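Local structure of CofB (Escherichia coli, 5AX6) at residues L383-C388 with L397-S402; A403-I408 with K476-N481; L436-G441 with F462-N467; I455-G460 with Y472-F477. The protein forms a homotrimer that serves as the minor pilin of the CFA/III type IVb pilus and probably acts in assembly of that pilus. All coordinates share one frame; numbering follows the deposited sequence.

Contact 1 (L383-C388 with L397-S402)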
# COMPACT_ATOMS: atom_id res chain seq x y z
N LEU A 383 31.37 -6.29 26.51
CA LEU A 383 30.29 -6.56 25.56
C LEU A 383 30.76 -6.22 24.16
O LEU A 383 31.61 -5.36 23.99
CB LEU A 383 29.04 -5.73 25.90
CG LEU A 383 28.37 -5.93 27.27
CD1 LEU A 383 27.29 -4.86 27.49
CD2 LEU A 383 27.76 -7.32 27.36
N ASN A 384 30.22 -6.90 23.16
CA ASN A 384 30.47 -6.53 21.77
C ASN A 384 29.76 -5.24 21.42
O ASN A 384 28.61 -5.04 21.81
CB ASN A 384 30.02 -7.65 20.83
CG ASN A 384 30.84 -8.90 20.98
OD1 ASN A 384 32.07 -8.84 21.03
ND2 ASN A 384 30.19 -10.05 21.06
N VAL A 385 30.45 -4.36 20.69
CA VAL A 385 29.84 -3.11 20.27
C VAL A 385 28.79 -3.42 19.21
O VAL A 385 29.02 -4.22 18.31
CB VAL A 385 30.88 -2.10 19.72
CG1 VAL A 385 30.19 -0.85 19.19
CG2 VAL A 385 31.86 -1.72 20.83
N GLN A 386 27.62 -2.80 19.34
CA GLN A 386 26.50 -3.10 18.45
C GLN A 386 26.71 -2.45 17.10
O GLN A 386 27.44 -1.47 16.98
CB GLN A 386 25.18 -2.62 19.06
CG GLN A 386 25.12 -1.11 19.30
CD GLN A 386 25.66 -0.69 20.67
OE1 GLN A 386 26.61 -1.27 21.18
NE2 GLN A 386 25.04 0.33 21.26
N ASP A 387 26.06 -3.00 16.08
CA ASP A 387 26.01 -2.36 14.77
C ASP A 387 24.81 -1.44 14.73
O ASP A 387 23.72 -1.83 15.13
CB ASP A 387 25.90 -3.39 13.64
CG ASP A 387 27.13 -4.26 13.54
OD1 ASP A 387 28.25 -3.72 13.63
OD2 ASP A 387 26.97 -5.49 13.39
N CYS A 388 24.99 -0.22 14.25
CA CYS A 388 23.86 0.70 14.18
C CYS A 388 23.10 0.49 12.89
O CYS A 388 23.67 0.02 11.90
CB CYS A 388 24.35 2.14 14.32
SG CYS A 388 24.95 2.42 16.03
N LEU A 397 25.25 7.57 12.83
CA LEU A 397 24.89 7.02 14.14
C LEU A 397 26.09 6.45 14.87
O LEU A 397 26.92 5.78 14.26
CB LEU A 397 23.84 5.93 14.00
CG LEU A 397 22.46 6.39 13.53
CD1 LEU A 397 21.60 5.18 13.19
CD2 LEU A 397 21.79 7.24 14.60
N HIS A 398 26.16 6.70 16.17
CA HIS A 398 27.19 6.12 17.03
C HIS A 398 26.59 5.12 18.00
O HIS A 398 25.54 5.39 18.58
CB HIS A 398 27.90 7.21 17.83
CG HIS A 398 28.32 8.39 17.02
ND1 HIS A 398 29.38 8.34 16.15
CD2 HIS A 398 27.83 9.65 16.96
CE1 HIS A 398 29.53 9.53 15.57
NE2 HIS A 398 28.60 10.34 16.05
N PRO A 399 27.27 3.99 18.21
CA PRO A 399 26.87 3.10 19.31
C PRO A 399 27.05 3.80 20.65
O PRO A 399 28.02 4.53 20.84
CB PRO A 399 27.82 1.90 19.19
CG PRO A 399 28.96 2.39 18.35
CD PRO A 399 28.42 3.46 17.45
N ARG A 400 26.11 3.58 21.57
CA ARG A 400 26.11 4.25 22.85
C ARG A 400 25.93 3.22 23.95
O ARG A 400 25.29 2.18 23.74
CB ARG A 400 24.99 5.29 22.92
CG ARG A 400 25.09 6.43 21.88
CD ARG A 400 26.27 7.36 22.16
NE ARG A 400 26.25 7.75 23.57
CZ ARG A 400 25.52 8.74 24.06
NH1 ARG A 400 24.76 9.49 23.26
NH2 ARG A 400 25.55 9.00 25.36
N LEU A 401 26.47 3.51 25.12
CA LEU A 401 26.25 2.64 26.27
C LEU A 401 26.34 3.48 27.53
O LEU A 401 27.21 4.33 27.66
CB LEU A 401 27.28 1.49 26.30
CG LEU A 401 27.12 0.44 27.41
CD1 LEU A 401 27.67 -0.92 26.98
CD2 LEU A 401 27.77 0.88 28.73
N SER A 402 25.40 3.27 28.45
CA SER A 402 25.44 3.88 29.77
C SER A 402 25.22 2.81 30.83
O SER A 402 24.74 1.72 30.52
CB SER A 402 24.39 4.98 29.92
OG SER A 402 24.92 6.22 29.50
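Gln386 provides the polar link between residues 383-388 and 397-402: its NE2 donates to Arg400 O at 3.1 Å. That oxygen lies in the amide plane of Gln386, and the N-H...O angle of 149° marks a moderately bent bond. With CG set between the backbone N and the carbonyl carbon (chi1 62°) and the chain bent again at chi2, CD comes 3.7 Å from Pro399 CB. The other end of the amide, OE1, is bonded to Trp453 NE1, which fixes its rotation. An alanine here would probably leave Arg400 O and Trp453 NE1 without these partners and strip cover from Pro399 CB.

The apolar contacts centre on Pro399, whose CG lies 3.6 Å from Val385 CG1. The sulfur of Cys388 lies 3.9 Å from Pro399 CD. Two residues before the proline, Leu397 CB meets Cys388 CB at 3.8 Å. Farther along, Leu383 and Leu401 cross at about a right angle, with their CD1 atoms 4.0 Å apart. Covalently, Cys388 is tied by a disulfide to Cys486.

With the CA atoms of Gln386 and Pro399 6.3 Å apart and no beta bridge between the segments, side chains do the joining. Strand 398-409 pairs with strand 478-487, whereas strand 381-384 pairs with strand 452-463, so the contact links two sheets of the C-terminal domain.

Contact 2 (A403-I408 with K476-N481)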
# COMPACT_ATOMS: atom_id res chain seq x y z
N ALA A 403 25.60 3.11 32.06
CA ALA A 403 25.42 2.19 33.18
C ALA A 403 24.87 2.96 34.38
O ALA A 403 25.41 4.00 34.73
CB ALA A 403 26.74 1.49 33.54
N SER A 404 23.78 2.47 34.97
CA SER A 404 23.19 3.09 36.17
C SER A 404 23.28 2.09 37.32
O SER A 404 23.16 0.89 37.10
CB SER A 404 21.73 3.49 35.93
OG SER A 404 21.61 4.34 34.81
N ILE A 405 23.48 2.58 38.54
CA ILE A 405 23.64 1.68 39.67
C ILE A 405 22.34 0.96 40.03
O ILE A 405 21.29 1.59 40.17
CB ILE A 405 24.15 2.41 40.92
CG1 ILE A 405 25.46 3.13 40.61
CG2 ILE A 405 24.29 1.41 42.06
CD1 ILE A 405 26.03 3.90 41.80
N ALA A 406 22.41 -0.37 40.18
CA ALA A 406 21.23 -1.16 40.49
C ALA A 406 21.25 -1.70 41.92
O ALA A 406 20.21 -1.83 42.55
CB ALA A 406 21.09 -2.31 39.49
N SER A 407 22.44 -2.04 42.42
CA SER A 407 22.63 -2.40 43.84
C SER A 407 24.08 -2.14 44.21
O SER A 407 24.95 -2.28 43.36
CB SER A 407 22.29 -3.87 44.12
OG SER A 407 20.89 -4.06 44.23
N ILE A 408 24.35 -1.75 45.45
CA ILE A 408 25.71 -1.44 45.86
C ILE A 408 25.82 -1.51 47.37
O ILE A 408 25.06 -0.86 48.07
CB ILE A 408 26.16 -0.03 45.36
CG1 ILE A 408 27.59 0.27 45.80
CG2 ILE A 408 25.20 1.06 45.85
CD1 ILE A 408 28.11 1.64 45.31
N LYS A 476 31.70 -7.97 42.81
CA LYS A 476 30.44 -8.67 42.61
C LYS A 476 29.31 -8.07 43.44
O LYS A 476 28.13 -8.40 43.23
CB LYS A 476 30.58 -10.15 42.98
CG LYS A 476 31.00 -10.36 44.43
CD LYS A 476 30.92 -11.81 44.85
CE LYS A 476 31.34 -11.97 46.31
NZ LYS A 476 31.49 -13.39 46.71
N PHE A 477 29.66 -7.20 44.38
CA PHE A 477 28.63 -6.54 45.18
C PHE A 477 28.37 -5.11 44.69
O PHE A 477 27.97 -4.22 45.45
CB PHE A 477 28.98 -6.55 46.68
CG PHE A 477 30.43 -6.30 46.99
CD1 PHE A 477 30.92 -5.00 47.10
CD2 PHE A 477 31.30 -7.37 47.21
CE1 PHE A 477 32.26 -4.77 47.42
CE2 PHE A 477 32.65 -7.14 47.53
CZ PHE A 477 33.12 -5.84 47.63
N LEU A 478 28.58 -4.92 43.39
CA LEU A 478 28.14 -3.73 42.66
C LEU A 478 27.50 -4.23 41.39
O LEU A 478 28.12 -4.98 40.63
CB LEU A 478 29.31 -2.78 42.35
CG LEU A 478 28.97 -1.59 41.44
CD1 LEU A 478 27.95 -0.69 42.11
CD2 LEU A 478 30.23 -0.78 41.05
N SER A 479 26.25 -3.85 41.14
CA SER A 479 25.61 -4.25 39.90
C SER A 479 25.02 -3.05 39.20
O SER A 479 24.75 -2.03 39.84
CB SER A 479 24.53 -5.31 40.15
OG SER A 479 23.47 -4.78 40.92
N VAL A 480 24.82 -3.17 37.89
CA VAL A 480 24.36 -2.04 37.11
C VAL A 480 23.29 -2.48 36.12
O VAL A 480 23.28 -3.64 35.69
CB VAL A 480 25.51 -1.39 36.32
CG1 VAL A 480 26.45 -0.63 37.25
CG2 VAL A 480 26.25 -2.44 35.46
N ASN A 481 22.42 -1.55 35.77
CA ASN A 481 21.59 -1.67 34.58
C ASN A 481 22.27 -0.94 33.44
O ASN A 481 22.50 0.27 33.53
CB ASN A 481 20.19 -1.11 34.84
CG ASN A 481 19.43 -1.93 35.87
OD1 ASN A 481 19.00 -1.42 36.91
ND2 ASN A 481 19.30 -3.21 35.61
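A classic beta bulge interrupts the antiparallel pairing of strand 403-408 with strand 478-481: Ala406 and Ser407 both face Ser479. The evidence lies at Ser479 O, which accepts a bond from Ala406 N at 2.9 Å and a weak, longer one from Ser407 N at 3.5 Å. The extra residue is accommodated by the backbone of Ala406, whose psi of -35° departs from an extended strand. Regular pairing then resumes, with Ser479 N donating to Ser407 O at 3.0 Å. On the other side of the bulge, Ser404 and Asn481 form a hydrogen-bonded pair through reciprocal N-to-O bonds.

Ile408 and Leu478 make a non-hydrogen-bonded pair whose side chains lie side by side and point the same way. CG1 of Ile408 is anti to the backbone N (chi1 180°), and Leu478 CD1 rests 3.8 Å from both CB and CG1 of that isoleucine. The same methyl group reaches Ile405 CG2 at 4.2 Å. The serines occupy the other face, where Ser407 CB meets Ser479 OG at 3.5 Å.

Ser479 OG is bonded to Tyr351 OH, and Ser407 OG to Ile444 N of the second subunit. Strand 478-487 lies between strands 398-409 and 341-353 in the sheet, while the Ile408 and Leu478 side chains pack on Thr442 of strand 438-448 and Met459 of strand 452-463.

Contact 3 (L436-G441 with F462-N467)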
# COMPACT_ATOMS: atom_id res chain seq x y z
N LEU A 436 28.88 -5.19 56.47
CA LEU A 436 28.99 -3.92 55.76
C LEU A 436 29.81 -2.86 56.50
O LEU A 436 29.68 -2.67 57.71
CB LEU A 436 27.59 -3.37 55.45
CG LEU A 436 26.71 -4.26 54.55
CD1 LEU A 436 25.56 -3.46 53.94
CD2 LEU A 436 27.51 -4.97 53.45
N GLY A 437 30.66 -2.17 55.74
CA GLY A 437 31.37 -1.01 56.26
C GLY A 437 30.67 0.26 55.82
O GLY A 437 29.45 0.24 55.60
N TYR A 438 31.41 1.36 55.71
CA TYR A 438 30.83 2.62 55.25
C TYR A 438 31.18 2.82 53.78
O TYR A 438 32.32 2.64 53.38
CB TYR A 438 31.33 3.82 56.05
CG TYR A 438 31.27 3.64 57.55
CD1 TYR A 438 30.34 2.79 58.13
CD2 TYR A 438 32.14 4.33 58.38
CE1 TYR A 438 30.28 2.63 59.51
CE2 TYR A 438 32.10 4.17 59.75
CZ TYR A 438 31.17 3.32 60.31
OH TYR A 438 31.13 3.17 61.68
N LEU A 439 30.19 3.19 52.99
CA LEU A 439 30.42 3.41 51.57
C LEU A 439 31.05 4.78 51.30
O LEU A 439 30.59 5.79 51.84
CB LEU A 439 29.08 3.29 50.84
CG LEU A 439 29.02 3.19 49.33
CD1 LEU A 439 29.82 1.98 48.86
CD2 LEU A 439 27.54 3.09 48.94
N SER A 440 32.10 4.82 50.49
CA SER A 440 32.62 6.10 50.00
C SER A 440 32.03 6.41 48.63
O SER A 440 32.03 7.57 48.17
CB SER A 440 34.14 6.08 49.91
OG SER A 440 34.71 6.07 51.21
N GLY A 441 31.53 5.37 47.97
CA GLY A 441 30.91 5.53 46.67
C GLY A 441 31.56 4.68 45.59
O GLY A 441 32.32 3.77 45.88
N PHE A 462 35.17 1.96 53.80
CA PHE A 462 35.87 1.99 55.07
C PHE A 462 35.38 0.87 55.96
O PHE A 462 34.18 0.74 56.19
CB PHE A 462 35.69 3.33 55.78
CG PHE A 462 36.36 3.38 57.14
CD1 PHE A 462 37.73 3.50 57.25
CD2 PHE A 462 35.61 3.30 58.30
CE1 PHE A 462 38.35 3.53 58.49
CE2 PHE A 462 36.21 3.34 59.55
CZ PHE A 462 37.59 3.45 59.64
N ASP A 463 36.30 0.06 56.47
CA ASP A 463 35.96 -1.03 57.37
C ASP A 463 36.13 -0.55 58.82
O ASP A 463 37.24 -0.41 59.30
CB ASP A 463 36.85 -2.25 57.10
CG ASP A 463 36.41 -3.49 57.88
OD1 ASP A 463 35.68 -3.36 58.89
OD2 ASP A 463 36.81 -4.61 57.48
N PRO A 464 35.00 -0.31 59.51
CA PRO A 464 35.06 0.24 60.88
C PRO A 464 35.57 -0.78 61.91
O PRO A 464 36.12 -0.38 62.93
CB PRO A 464 33.60 0.62 61.16
CG PRO A 464 32.79 -0.24 60.26
CD PRO A 464 33.63 -0.47 59.02
N LEU A 465 35.40 -2.06 61.62
CA LEU A 465 35.87 -3.13 62.50
C LEU A 465 37.40 -3.14 62.63
O LEU A 465 37.93 -3.39 63.71
CB LEU A 465 35.39 -4.49 61.99
CG LEU A 465 34.20 -5.11 62.72
CD1 LEU A 465 33.15 -4.04 63.03
CD2 LEU A 465 33.60 -6.25 61.92
N THR A 466 38.09 -2.87 61.53
CA THR A 466 39.55 -2.91 61.53
C THR A 466 40.14 -1.53 61.26
O THR A 466 41.36 -1.38 61.18
CB THR A 466 40.09 -3.90 60.49
OG1 THR A 466 39.74 -3.46 59.17
CG2 THR A 466 39.49 -5.29 60.73
N ASN A 467 39.27 -0.53 61.12
CA ASN A 467 39.71 0.83 60.82
C ASN A 467 40.59 0.89 59.58
O ASN A 467 41.63 1.54 59.57
CB ASN A 467 40.45 1.44 62.01
CG ASN A 467 39.53 2.24 62.92
OD1 ASN A 467 38.33 1.97 63.00
ND2 ASN A 467 40.09 3.24 63.58
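Phe462 O is approached by two donors from residues 436-441: Tyr438 N bonds to it at 2.9 Å, and Gly437 CA makes a CA-H...O contact with it at 3.3 Å. Together with the return bond from Phe462 N to Tyr438 O, at 3.0 Å, this defines an antiparallel hydrogen-bonded pair in the beta hairpin of strands 438-448 and 452-463. Both bonds are nearly straight, the larger N-H...O angle being 168°. The glycine has a steric basis as well, since a side-chain carbon built on Gly437 would point at Phe462 O and run into it.

Tyr438 and Phe462 project from the same face of the sheet and lie side by side, pointing the same way. Their planes differ by 36° and their centroids are 5.8 Å apart, an oblique meeting of the two rings. The closest ring atoms are the two CD2 carbons, at 3.6 Å, with Tyr438 CD2 at the edge of the Phe462 ring. Beyond the strand end, Pro464 turns back over the tyrosine: its CG stands 4.2 Å from the Tyr438 centroid and 28° off the ring normal, a CH-pi contact over the face.

This aromatic patch also belongs to the trimer interface. The Tyr438 ring meets Tyr438 of both other subunits edge-to-face, and Phe462 meets Tyr438 of the third subunit. Within the hairpin, Pro464 also touches the tyrosine hydroxyl and the backbone: CB lies 3.6 Å from Tyr438 OH, and CD is equally far from Gly437 CA.

Contact 4 (I455-G460 with Y472-F477)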
# COMPACT_ATOMS: atom_id res chain seq x y z
N ILE A 455 33.34 -2.08 30.66
CA ILE A 455 32.75 -1.40 31.80
C ILE A 455 33.49 -1.84 33.04
O ILE A 455 33.59 -3.03 33.33
CB ILE A 455 31.24 -1.69 31.96
CG1 ILE A 455 30.47 -1.32 30.68
CG2 ILE A 455 30.68 -0.86 33.10
CD1 ILE A 455 30.15 -2.49 29.77
N THR A 456 34.03 -0.86 33.78
CA THR A 456 34.79 -1.16 34.98
C THR A 456 34.39 -0.21 36.08
O THR A 456 33.73 0.79 35.82
CB THR A 456 36.30 -1.04 34.75
OG1 THR A 456 36.59 0.30 34.30
CG2 THR A 456 36.75 -2.04 33.71
N ALA A 457 34.81 -0.51 37.30
CA ALA A 457 34.39 0.28 38.45
C ALA A 457 35.37 0.16 39.60
O ALA A 457 35.92 -0.92 39.85
CB ALA A 457 33.00 -0.16 38.91
N THR A 458 35.58 1.26 40.32
CA THR A 458 36.22 1.17 41.62
C THR A 458 35.21 1.57 42.69
O THR A 458 34.33 2.39 42.43
CB THR A 458 37.48 2.07 41.73
OG1 THR A 458 37.11 3.43 41.48
CG2 THR A 458 38.52 1.64 40.71
N MET A 459 35.33 0.98 43.87
CA MET A 459 34.50 1.34 45.01
C MET A 459 35.39 1.63 46.21
O MET A 459 36.32 0.87 46.48
CB MET A 459 33.52 0.21 45.36
CG MET A 459 32.62 0.51 46.57
SD MET A 459 31.65 -0.93 47.12
CE MET A 459 31.17 -1.56 45.53
N GLY A 460 35.09 2.70 46.93
CA GLY A 460 35.77 3.01 48.18
C GLY A 460 34.93 2.55 49.36
O GLY A 460 33.74 2.84 49.43
N TYR A 472 38.07 -1.13 46.03
CA TYR A 472 37.76 -2.39 45.37
C TYR A 472 37.67 -2.19 43.86
O TYR A 472 37.20 -1.15 43.39
CB TYR A 472 36.43 -2.96 45.88
CG TYR A 472 36.36 -3.29 47.36
CD1 TYR A 472 37.39 -3.96 48.01
CD2 TYR A 472 35.23 -2.94 48.10
CE1 TYR A 472 37.29 -4.27 49.38
CE2 TYR A 472 35.13 -3.23 49.44
CZ TYR A 472 36.16 -3.90 50.08
OH TYR A 472 36.03 -4.18 51.41
N LEU A 473 38.12 -3.21 43.11
CA LEU A 473 38.02 -3.23 41.65
C LEU A 473 36.94 -4.19 41.16
O LEU A 473 36.94 -5.36 41.53
CB LEU A 473 39.36 -3.63 41.04
CG LEU A 473 39.36 -3.81 39.52
CD1 LEU A 473 39.18 -2.47 38.82
CD2 LEU A 473 40.65 -4.49 39.04
N ASN A 474 36.03 -3.69 40.32
CA ASN A 474 35.01 -4.53 39.68
C ASN A 474 34.38 -5.59 40.58
O ASN A 474 34.45 -6.78 40.28
CB ASN A 474 35.61 -5.24 38.46
CG ASN A 474 36.19 -4.26 37.45
OD1 ASN A 474 35.71 -3.13 37.31
ND2 ASN A 474 37.22 -4.70 36.74
N PRO A 475 33.75 -5.16 41.68
CA PRO A 475 33.25 -6.07 42.71
C PRO A 475 31.88 -6.71 42.40
O PRO A 475 31.00 -6.06 41.83
CB PRO A 475 33.15 -5.18 43.95
CG PRO A 475 32.98 -3.81 43.42
CD PRO A 475 33.57 -3.74 42.04
N LYS A 476 31.70 -7.97 42.81
CA LYS A 476 30.44 -8.67 42.61
C LYS A 476 29.31 -8.07 43.44
O LYS A 476 28.13 -8.40 43.23
CB LYS A 476 30.58 -10.15 42.98
CG LYS A 476 31.00 -10.36 44.43
CD LYS A 476 30.92 -11.81 44.85
CE LYS A 476 31.34 -11.97 46.31
NZ LYS A 476 31.49 -13.39 46.71
N PHE A 477 29.66 -7.20 44.38
CA PHE A 477 28.63 -6.54 45.18
C PHE A 477 28.37 -5.11 44.69
O PHE A 477 27.97 -4.22 45.45
CB PHE A 477 28.98 -6.55 46.68
CG PHE A 477 30.43 -6.30 46.99
CD1 PHE A 477 30.92 -5.00 47.10
CD2 PHE A 477 31.30 -7.37 47.21
CE1 PHE A 477 32.26 -4.77 47.42
CE2 PHE A 477 32.65 -7.14 47.53
CZ PHE A 477 33.12 -5.84 47.63
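Met459 reaches across the beta hairpin of strands 452-463 and 468-473 to a group formed by Tyr472, Pro475 and Phe477. Its CG is anti to the backbone N, and a bend at chi3 (-42°) places CE 3.6 Å from Pro475 CG. The same methyl touches Phe477 CD1 at 3.8 Å, obliquely to that ring. The sulfur approaches differently: Met459 SD is 5.2 Å from the Phe477 centroid and 89° off the ring normal, a Met-aromatic contact at the edge. One face of this ring receives Pro475 CB, 3.6 Å above the Phe477 plane and offset toward the rim.

Asn474 crosses toward Thr456 and Ala457 at the other end. Its OD1 accepts a bond from Ala457 N at 2.8 Å, with the donor nearly in line with the side-chain carbonyl (C=O...N angle 173°), while ND2 is bonded to Lys378 O. The backbone N of Asn474 donates to Ala457 O, so side chain and main chain together hold both polar backbone atoms of Ala457. An alanine here would probably leave Ala457 N and Lys378 O without their side-chain mates.

Nearby, Arg430 of the third subunit packs on Thr458 and Leu473. At the backbone of the Met459 group, the hydrogen-bonded pair is closed by reciprocal bonds, Met459 N to Tyr472 O at 2.9 Å and Tyr472 N to Met459 O at 2.7 Å.

In the fold
Contacts 1, 2 and 4 are buried and contact 3 only partly so; all four touch neighbouring subunits, but contact 3 does so with aromatic rings. Contacts 1 and 2 share strand 398-409, yet contact 1 links sheets mainly through side chains and contact 2 pairs neighbouring strands of one sheet. Contacts 3 and 4 share strand 452-463, which pairs with a different strand in each: aromatic packing marks the first, sulfur and amide chemistry the second. Contacts 2 and 4 lie closest, their centres about 9 Å apart, and share Lys476 and Phe477. Leu478 of contact 2 also packs on Ala457 of contact 4, so apolar side chains join the two sheets.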